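Local coordinates for protein exonuclease mut-7 homolog (Aedes aegypti, PDB 7JW2) that probably trims the 3' ends of AGO1-bound microRNAs as a magnesium-dependent 3'-5' exoribonuclease, with this chain being its exonuclease domain, at residues Trp40-Gly45 / Phe169-Gln174; Asn48-Ile53 / Ser101-Ala106. One frame throughout, in Å; residues are numbered along the deposited sequence.

Contact 1 (Trp40-Gly45 / Phe169-Gln174)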
ATOM      1  N   TRP A  40      23.417  -4.086  -5.894  1.00 18.15           N
ATOM      2  CA  TRP A  40      24.130  -3.366  -4.853  1.00 17.88           C
ATOM      3  C   TRP A  40      25.092  -2.362  -5.467  1.00 19.86           C
ATOM      4  O   TRP A  40      25.616  -2.577  -6.562  1.00 22.44           O
ATOM      5  CB  TRP A  40      24.885  -4.356  -3.964  1.00 19.19           C
ATOM      6  CG  TRP A  40      23.939  -5.239  -3.205  1.00 19.29           C
ATOM      7  CD1 TRP A  40      23.215  -6.282  -3.701  1.00 19.45           C
ATOM      8  CD2 TRP A  40      23.592  -5.125  -1.825  1.00 19.32           C
ATOM      9  NE1 TRP A  40      22.442  -6.837  -2.704  1.00 19.68           N
ATOM     10  CE2 TRP A  40      22.653  -6.138  -1.546  1.00 19.47           C
ATOM     11  CE3 TRP A  40      23.990  -4.268  -0.794  1.00 20.83           C
ATOM     12  CZ2 TRP A  40      22.111  -6.320  -0.281  1.00 22.08           C
ATOM     13  CZ3 TRP A  40      23.448  -4.444   0.458  1.00 21.14           C
ATOM     14  CH2 TRP A  40      22.515  -5.466   0.704  1.00 20.21           C
ATOM     15  N   LYS A  41      25.298  -1.261  -4.756  1.00 19.38           N
ATOM     16  CA  LYS A  41      26.307  -0.300  -5.178  1.00 22.61           C
ATOM     17  C   LYS A  41      27.681  -0.965  -5.187  1.00 25.69           C
ATOM     18  O   LYS A  41      27.998  -1.741  -4.280  1.00 25.54           O
ATOM     19  CB  LYS A  41      26.328   0.888  -4.225  1.00 20.10           C
ATOM     20  CG  LYS A  41      25.051   1.684  -4.123  1.00 20.81           C
ATOM     21  CD  LYS A  41      25.327   2.905  -3.257  1.00 27.56           C
ATOM     22  CE  LYS A  41      24.095   3.748  -3.032  1.00 30.15           C
ATOM     23  NZ  LYS A  41      24.479   5.038  -2.375  1.00 28.40           N
ATOM     24  N   PRO A  42      28.523  -0.693  -6.187  1.00 27.43           N
ATOM     25  CA  PRO A  42      29.919  -1.141  -6.102  1.00 28.11           C
ATOM     26  C   PRO A  42      30.552  -0.627  -4.817  1.00 26.97           C
ATOM     27  O   PRO A  42      30.252   0.472  -4.355  1.00 26.78           O
ATOM     28  CB  PRO A  42      30.571  -0.525  -7.345  1.00 25.25           C
ATOM     29  CG  PRO A  42      29.455  -0.328  -8.309  1.00 24.88           C
ATOM     30  CD  PRO A  42      28.215  -0.055  -7.479  1.00 21.03           C
ATOM     31  N   THR A  43      31.414  -1.444  -4.226  1.00 33.12           N
ATOM     32  CA  THR A  43      32.029  -1.113  -2.949  1.00 33.78           C
ATOM     33  C   THR A  43      33.530  -0.932  -3.115  1.00 39.02           C
ATOM     34  O   THR A  43      34.163  -1.549  -3.979  1.00 40.30           O
ATOM     35  CB  THR A  43      31.763  -2.193  -1.902  1.00 36.43           C
ATOM     36  OG1 THR A  43      32.450  -3.393  -2.269  1.00 37.88           O
ATOM     37  CG2 THR A  43      30.284  -2.476  -1.822  1.00 36.74           C
ATOM     38  N   PHE A  44      34.090  -0.081  -2.266  1.00 40.12           N
ATOM     39  CA  PHE A  44      35.504   0.262  -2.291  1.00 44.12           C
ATOM     40  C   PHE A  44      36.060   0.243  -0.877  1.00 48.75           C
ATOM     41  O   PHE A  44      36.696   1.189  -0.407  1.00 52.36           O
ATOM     42  CB  PHE A  44      35.688   1.609  -2.978  1.00 41.36           C
ATOM     43  CG  PHE A  44      35.072   1.667  -4.349  1.00 37.08           C
ATOM     44  CD1 PHE A  44      35.694   1.064  -5.428  1.00 35.81           C
ATOM     45  CD2 PHE A  44      33.857   2.297  -4.552  1.00 35.87           C
ATOM     46  CE1 PHE A  44      35.124   1.107  -6.691  1.00 31.60           C
ATOM     47  CE2 PHE A  44      33.283   2.345  -5.814  1.00 36.48           C
ATOM     48  CZ  PHE A  44      33.919   1.749  -6.884  1.00 31.43           C
ATOM     49  N   GLY A  45      35.808  -0.864  -0.176  1.00 49.36           N
ATOM     50  CA  GLY A  45      36.184  -1.015   1.208  1.00 54.48           C
ATOM     51  C   GLY A  45      35.125  -0.588   2.203  1.00 56.48           C
ATOM     52  O   GLY A  45      35.161  -1.038   3.354  1.00 58.09           O
ATOM     53  N   PHE A 169      27.957  -6.396 -13.048  1.00 18.45           N
ATOM     54  CA  PHE A 169      28.867  -5.572 -12.267  1.00 19.84           C
ATOM     55  C   PHE A 169      28.955  -4.150 -12.806  1.00 17.53           C
ATOM     56  O   PHE A 169      29.992  -3.491 -12.674  1.00 19.04           O
ATOM     57  CB  PHE A 169      30.246  -6.226 -12.216  1.00 22.74           C
ATOM     58  CG  PHE A 169      30.227  -7.580 -11.585  1.00 24.95           C
ATOM     59  CD1 PHE A 169      29.937  -7.718 -10.243  1.00 27.07           C
ATOM     60  CD2 PHE A 169      30.453  -8.718 -12.342  1.00 26.21           C
ATOM     61  CE1 PHE A 169      29.899  -8.967  -9.652  1.00 33.00           C
ATOM     62  CE2 PHE A 169      30.420  -9.967 -11.757  1.00 27.85           C
ATOM     63  CZ  PHE A 169      30.143 -10.089 -10.410  1.00 28.93           C
ATOM     64  N   SER A 170      27.882  -3.676 -13.433  1.00 16.69           N
ATOM     65  CA  SER A 170      27.798  -2.290 -13.870  1.00 15.92           C
ATOM     66  C   SER A 170      27.689  -1.357 -12.663  1.00 15.35           C
ATOM     67  O   SER A 170      27.616  -1.784 -11.503  1.00 15.11           O
ATOM     68  CB  SER A 170      26.618  -2.103 -14.811  1.00 16.37           C
ATOM     69  OG  SER A 170      25.401  -2.327 -14.106  1.00 16.12           O
ATOM     70  N   ASN A 171      27.676  -0.049 -12.934  1.00 13.75           N
ATOM     71  CA  ASN A 171      27.670   0.934 -11.859  1.00 13.84           C
ATOM     72  C   ASN A 171      26.234   1.120 -11.402  1.00 15.69           C
ATOM     73  O   ASN A 171      25.494   1.963 -11.912  1.00 15.10           O
ATOM     74  CB  ASN A 171      28.286   2.247 -12.328  1.00 14.63           C
ATOM     75  CG  ASN A 171      28.285   3.286 -11.245  1.00 19.13           C
ATOM     76  OD1 ASN A 171      27.837   3.039 -10.128  1.00 17.92           O
ATOM     77  ND2 ASN A 171      28.780   4.466 -11.566  1.00 18.15           N
ATOM     78  N   TRP A 172      25.835   0.317 -10.408  1.00 13.89           N
ATOM     79  CA  TRP A 172      24.466   0.390  -9.904  1.00 14.99           C
ATOM     80  C   TRP A 172      24.185   1.641  -9.078  1.00 15.60           C
ATOM     81  O   TRP A 172      23.021   1.874  -8.714  1.00 16.00           O
ATOM     82  CB  TRP A 172      24.153  -0.872  -9.088  1.00 14.64           C
ATOM     83  CG  TRP A 172      24.099  -2.099  -9.957  1.00 13.17           C
ATOM     84  CD1 TRP A 172      25.033  -3.098 -10.033  1.00 14.41           C
ATOM     85  CD2 TRP A 172      23.095  -2.409 -10.923  1.00 12.45           C
ATOM     86  NE1 TRP A 172      24.660  -4.031 -10.986  1.00 16.32           N
ATOM     87  CE2 TRP A 172      23.463  -3.641 -11.529  1.00 14.77           C
ATOM     88  CE3 TRP A 172      21.895  -1.798 -11.307  1.00 14.46           C
ATOM     89  CZ2 TRP A 172      22.701  -4.241 -12.527  1.00 13.45           C
ATOM     90  CZ3 TRP A 172      21.118  -2.417 -12.293  1.00 14.88           C
ATOM     91  CH2 TRP A 172      21.532  -3.621 -12.894  1.00 15.21           C
ATOM     92  N   ALA A 173      25.191   2.473  -8.809  1.00 15.43           N
ATOM     93  CA  ALA A 173      24.973   3.707  -8.068  1.00 17.88           C
ATOM     94  C   ALA A 173      24.660   4.892  -8.970  1.00 18.12           C
ATOM     95  O   ALA A 173      24.228   5.933  -8.467  1.00 20.89           O
ATOM     96  CB  ALA A 173      26.201   4.029  -7.206  1.00 18.54           C
ATOM     97  N   GLN A 174      24.859   4.765 -10.280  1.00 17.14           N
ATOM     98  CA  GLN A 174      24.583   5.897 -11.152  1.00 19.02           C
ATOM     99  C   GLN A 174      23.077   6.096 -11.318  1.00 19.81           C
ATOM    100  O   GLN A 174      22.296   5.138 -11.315  1.00 18.27           O
ATOM    101  CB  GLN A 174      25.272   5.712 -12.501  1.00 20.15           C
ATOM    102  CG  GLN A 174      24.545   4.830 -13.488  1.00 18.20           C
ATOM    103  CD  GLN A 174      25.442   4.422 -14.647  1.00 23.97           C
ATOM    104  OE1 GLN A 174      26.486   5.028 -14.873  1.00 27.65           O
ATOM    105  NE2 GLN A 174      25.053   3.380 -15.372  1.00 23.41           N
TER
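W172 lies against the backbone of W40 and the ring of P42. The contact joins two loops of the RNase H-like 3'-5' exonuclease fold. Segment 40-45 begins the connection between strands 33-40 and 50-56. Segment 169-174 leads toward helix 179-205 and makes a type I beta turn from N171 to Q174, with an Asx turn inside it. The CB of W172 points at the other loop, 3.4 Å from W40 O and 4.4 Å from P42 CD. With CG anti to the carbonyl carbon (chi1 -68°), CG lies 3.7 Å from W40 O. CD1 is 3.6 Å from the same oxygen, which meets the ring obliquely. Beyond CD1, the indole N-H at NE1 bonds to Q168 O, which helps fix the rotation of the ring. From there the indole turns off from the 40-45 loop. S170 OG lies over one face, offset toward the rim. L52, L177, Q181 and A185 also touch this side chain, and the residue is buried. On the outer part of the contact, P42 CD approaches W172 N at 3.8 Å. P42 and the side chain of N171 cross at about a right angle. Beside them, K41 CG packs on A173 CB at 4.0 Å. No hydrogen bond passes directly between the segments. They meet by van der Waals contact, P42 lying against S170 O, N171 OD1 and W172 N. The turn is braced from within. N171 CG is anti to its backbone N (chi1 180°), and OD1 accepts from A173 N at 3.0 Å, the donor lying 37° above the carbonyl plane.

Contact 2 (Asn48-Ile53 / Ser101-Ala106)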
ATOM      1  N   ASN A  48      28.261  -1.908   2.580  1.00 35.64           N
ATOM      2  CA  ASN A  48      27.402  -2.233   1.454  1.00 32.65           C
ATOM      3  C   ASN A  48      26.119  -1.413   1.510  1.00 30.06           C
ATOM      4  O   ASN A  48      25.597  -1.121   2.591  1.00 28.28           O
ATOM      5  CB  ASN A  48      27.085  -3.725   1.450  1.00 31.29           C
ATOM      6  CG  ASN A  48      28.208  -4.549   0.862  1.00 34.91           C
ATOM      7  OD1 ASN A  48      28.475  -4.489  -0.339  1.00 37.89           O
ATOM      8  ND2 ASN A  48      28.872  -5.324   1.703  1.00 37.52           N
ATOM      9  N   GLU A  49      25.628  -1.019   0.332  1.00 23.28           N
ATOM     10  CA  GLU A  49      24.410  -0.228   0.201  1.00 21.72           C
ATOM     11  C   GLU A  49      23.594  -0.772  -0.960  1.00 20.44           C
ATOM     12  O   GLU A  49      24.148  -1.048  -2.026  1.00 21.27           O
ATOM     13  CB  GLU A  49      24.732   1.251  -0.036  1.00 27.25           C
ATOM     14  CG  GLU A  49      25.159   2.003   1.207  1.00 33.20           C
ATOM     15  CD  GLU A  49      25.215   3.495   0.970  1.00 33.05           C
ATOM     16  OE1 GLU A  49      24.653   4.257   1.786  1.00 42.01           O
ATOM     17  OE2 GLU A  49      25.818   3.899  -0.043  1.00 38.75           O
ATOM     18  N   VAL A  50      22.281  -0.940  -0.744  1.00 18.86           N
ATOM     19  CA  VAL A  50      21.387  -1.461  -1.775  1.00 17.70           C
ATOM     20  C   VAL A  50      21.077  -0.385  -2.804  1.00 15.51           C
ATOM     21  O   VAL A  50      20.774   0.766  -2.456  1.00 19.00           O
ATOM     22  CB  VAL A  50      20.078  -1.975  -1.148  1.00 17.44           C
ATOM     23  CG1 VAL A  50      19.200  -2.650  -2.220  1.00 19.07           C
ATOM     24  CG2 VAL A  50      20.371  -2.946  -0.031  1.00 21.99           C
ATOM     25  N   SER A  51      21.101  -0.769  -4.085  1.00 14.12           N
ATOM     26  CA  SER A  51      20.611   0.092  -5.155  1.00 14.47           C
ATOM     27  C   SER A  51      19.178  -0.248  -5.553  1.00 14.14           C
ATOM     28  O   SER A  51      18.312   0.634  -5.557  1.00 14.20           O
ATOM     29  CB  SER A  51      21.547   0.002  -6.374  1.00 15.67           C
ATOM     30  OG  SER A  51      20.984   0.666  -7.493  1.00 15.74           O
ATOM     31  N   LEU A  52      18.918  -1.518  -5.876  1.00 13.95           N
ATOM     32  CA  LEU A  52      17.617  -1.990  -6.334  1.00 13.06           C
ATOM     33  C   LEU A  52      17.249  -3.261  -5.594  1.00 12.60           C
ATOM     34  O   LEU A  52      18.121  -4.058  -5.252  1.00 13.25           O
ATOM     35  CB  LEU A  52      17.611  -2.313  -7.840  1.00 14.41           C
ATOM     36  CG  LEU A  52      17.859  -1.186  -8.843  1.00 15.22           C
ATOM     37  CD1 LEU A  52      17.862  -1.769 -10.248  1.00 16.23           C
ATOM     38  CD2 LEU A  52      16.802  -0.104  -8.722  1.00 16.98           C
ATOM     39  N   ILE A  53      15.946  -3.437  -5.351  1.00 11.97           N
ATOM     40  CA  ILE A  53      15.360  -4.736  -5.018  1.00 12.76           C
ATOM     41  C   ILE A  53      14.288  -5.036  -6.055  1.00 11.97           C
ATOM     42  O   ILE A  53      13.418  -4.194  -6.313  1.00 14.59           O
ATOM     43  CB  ILE A  53      14.783  -4.752  -3.594  1.00 13.41           C
ATOM     44  CG1 ILE A  53      15.917  -4.592  -2.577  1.00 15.07           C
ATOM     45  CG2 ILE A  53      14.046  -6.076  -3.348  1.00 15.49           C
ATOM     46  CD1 ILE A  53      15.416  -4.303  -1.186  1.00 18.84           C
ATOM     47  N   SER A 101      21.280 -11.710   4.597  1.00 24.64           N
ATOM     48  CA  SER A 101      22.189 -11.324   5.673  1.00 23.36           C
ATOM     49  C   SER A 101      22.685  -9.898   5.486  1.00 23.96           C
ATOM     50  O   SER A 101      22.780  -9.128   6.451  1.00 26.49           O
ATOM     51  CB  SER A 101      23.362 -12.297   5.744  1.00 26.75           C
ATOM     52  OG  SER A 101      22.885 -13.627   5.813  1.00 33.06           O
ATOM     53  N   MET A 102      22.982  -9.519   4.243  1.00 24.30           N
ATOM     54  CA  MET A 102      23.466  -8.171   3.983  1.00 24.15           C
ATOM     55  C   MET A 102      22.376  -7.121   4.192  1.00 21.18           C
ATOM     56  O   MET A 102      22.682  -6.001   4.613  1.00 21.14           O
ATOM     57  CB  MET A 102      24.026  -8.093   2.567  1.00 26.39           C
ATOM     58  CG  MET A 102      24.974  -6.933   2.342  1.00 27.80           C
ATOM     59  SD  MET A 102      25.860  -7.075   0.767  1.00 36.09           S
ATOM     60  CE  MET A 102      26.911  -8.478   1.117  1.00 34.19           C
ATOM     61  N   PHE A 103      21.110  -7.453   3.899  1.00 21.80           N
ATOM     62  CA  PHE A 103      20.013  -6.531   4.201  1.00 22.65           C
ATOM     63  C   PHE A 103      19.980  -6.171   5.681  1.00 22.77           C
ATOM     64  O   PHE A 103      19.601  -5.051   6.043  1.00 20.95           O
ATOM     65  CB  PHE A 103      18.647  -7.124   3.831  1.00 20.85           C
ATOM     66  CG  PHE A 103      18.384  -7.254   2.352  1.00 22.47           C
ATOM     67  CD1 PHE A 103      18.917  -6.363   1.436  1.00 21.30           C
ATOM     68  CD2 PHE A 103      17.561  -8.267   1.886  1.00 22.34           C
ATOM     69  CE1 PHE A 103      18.649  -6.508   0.073  1.00 21.17           C
ATOM     70  CE2 PHE A 103      17.286  -8.413   0.536  1.00 23.93           C
ATOM     71  CZ  PHE A 103      17.846  -7.541  -0.376  1.00 21.17           C
ATOM     72  N   GLN A 104      20.312  -7.123   6.563  1.00 23.49           N
ATOM     73  CA  GLN A 104      20.165  -6.841   7.989  1.00 24.61           C
ATOM     74  C   GLN A 104      21.045  -5.678   8.412  1.00 25.68           C
ATOM     75  O   GLN A 104      20.729  -4.978   9.380  1.00 26.52           O
ATOM     76  CB  GLN A 104      20.472  -8.082   8.831  1.00 28.80           C
ATOM     77  CG  GLN A 104      19.802  -9.381   8.361  1.00 26.73           C
ATOM     78  CD  GLN A 104      18.276  -9.412   8.503  1.00 29.09           C
ATOM     79  OE1 GLN A 104      17.641  -8.448   8.945  1.00 29.59           O
ATOM     80  NE2 GLN A 104      17.681 -10.544   8.132  1.00 32.13           N
ATOM     81  N   LYS A 105      22.132  -5.433   7.682  1.00 24.83           N
ATOM     82  CA  LYS A 105      23.022  -4.330   7.998  1.00 25.58           C
ATOM     83  C   LYS A 105      22.764  -3.112   7.126  1.00 22.71           C
ATOM     84  O   LYS A 105      22.852  -1.984   7.614  1.00 25.24           O
ATOM     85  CB  LYS A 105      24.492  -4.768   7.862  1.00 31.24           C
ATOM     86  CG  LYS A 105      24.856  -6.221   8.306  1.00 35.78           C
ATOM     87  CD  LYS A 105      24.013  -6.824   9.453  1.00 40.65           C
ATOM     88  CE  LYS A 105      24.497  -8.194   9.920  1.00 44.87           C
ATOM     89  NZ  LYS A 105      23.326  -8.995  10.422  1.00 45.71           N
ATOM     90  N   ALA A 106      22.402  -3.315   5.856  1.00 20.60           N
ATOM     91  CA  ALA A 106      22.199  -2.195   4.945  1.00 18.31           C
ATOM     92  C   ALA A 106      20.799  -1.601   5.048  1.00 22.30           C
ATOM     93  O   ALA A 106      20.617  -0.394   4.849  1.00 24.24           O
ATOM     94  CB  ALA A 106      22.466  -2.646   3.506  1.00 24.29           C
TER
HETATM   95  O   HOH W   1      21.154   0.214   1.702  1.00 26.84           O
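The F103 ring meets V50 at its edge. V50 CG2 lies near the ring plane, 4.0 Å from F103 CE1 and equally close to CD1, and the two side chains cross at about a right angle. I53 CD1 comes obliquely and tip to tip, 4.1 Å from F103 CE1. F110 adds a second aromatic ring, its plane at about 60° to that of F103. The other flat group is the N48 amide. M102 SD lies over one face of it, 3.5 Å from N48 CG. A bend at chi3 (-69°) puts M102 CE over the same face, toward ND2. A106 CB packs on N48 O at 3.6 Å and also touches V50 CG2.

This is strand-to-helix packing in the exonuclease domain. Helix 96-106 lies against strand 50-56 of the mixed central sheet, and the short segment axes are 10.9 Å apart at 124°. W40 of the adjacent strand 33-40 touches N48, V50, M102 and A106.

No direct hydrogen bond joins the two segments. One water takes the hydrogen of V50 N at 2.9 Å and donates to A106 O, in the last residue of helix 96-106. The contact has two halves: apolar V50, I53, F103 and A106, and the N48 amide against the M102 sulphur. It therefore rests on close packing, with one water bridge as the polar link.

In the fold
Contact 1 and contact 2 have centres 12 Å apart. Both segments of contact 2 fall within the chain between residues 45 and 169, the span that contact 1 brings together. They meet directly. K41 NZ forms a salt bridge with E49 OE2 at 2.9 Å, and backbone hydrogen bonds also join K41 and E49. W172 O probably bonds to S51 OG at 2.7 Å. The W40 ring reaches the helix side, with CH2 packing 3.3 Å from M102 CG. Segments 40-45 and 48-53 lie between segment 169-174 and helix 96-106. Neither contact includes a bound metal or ligand.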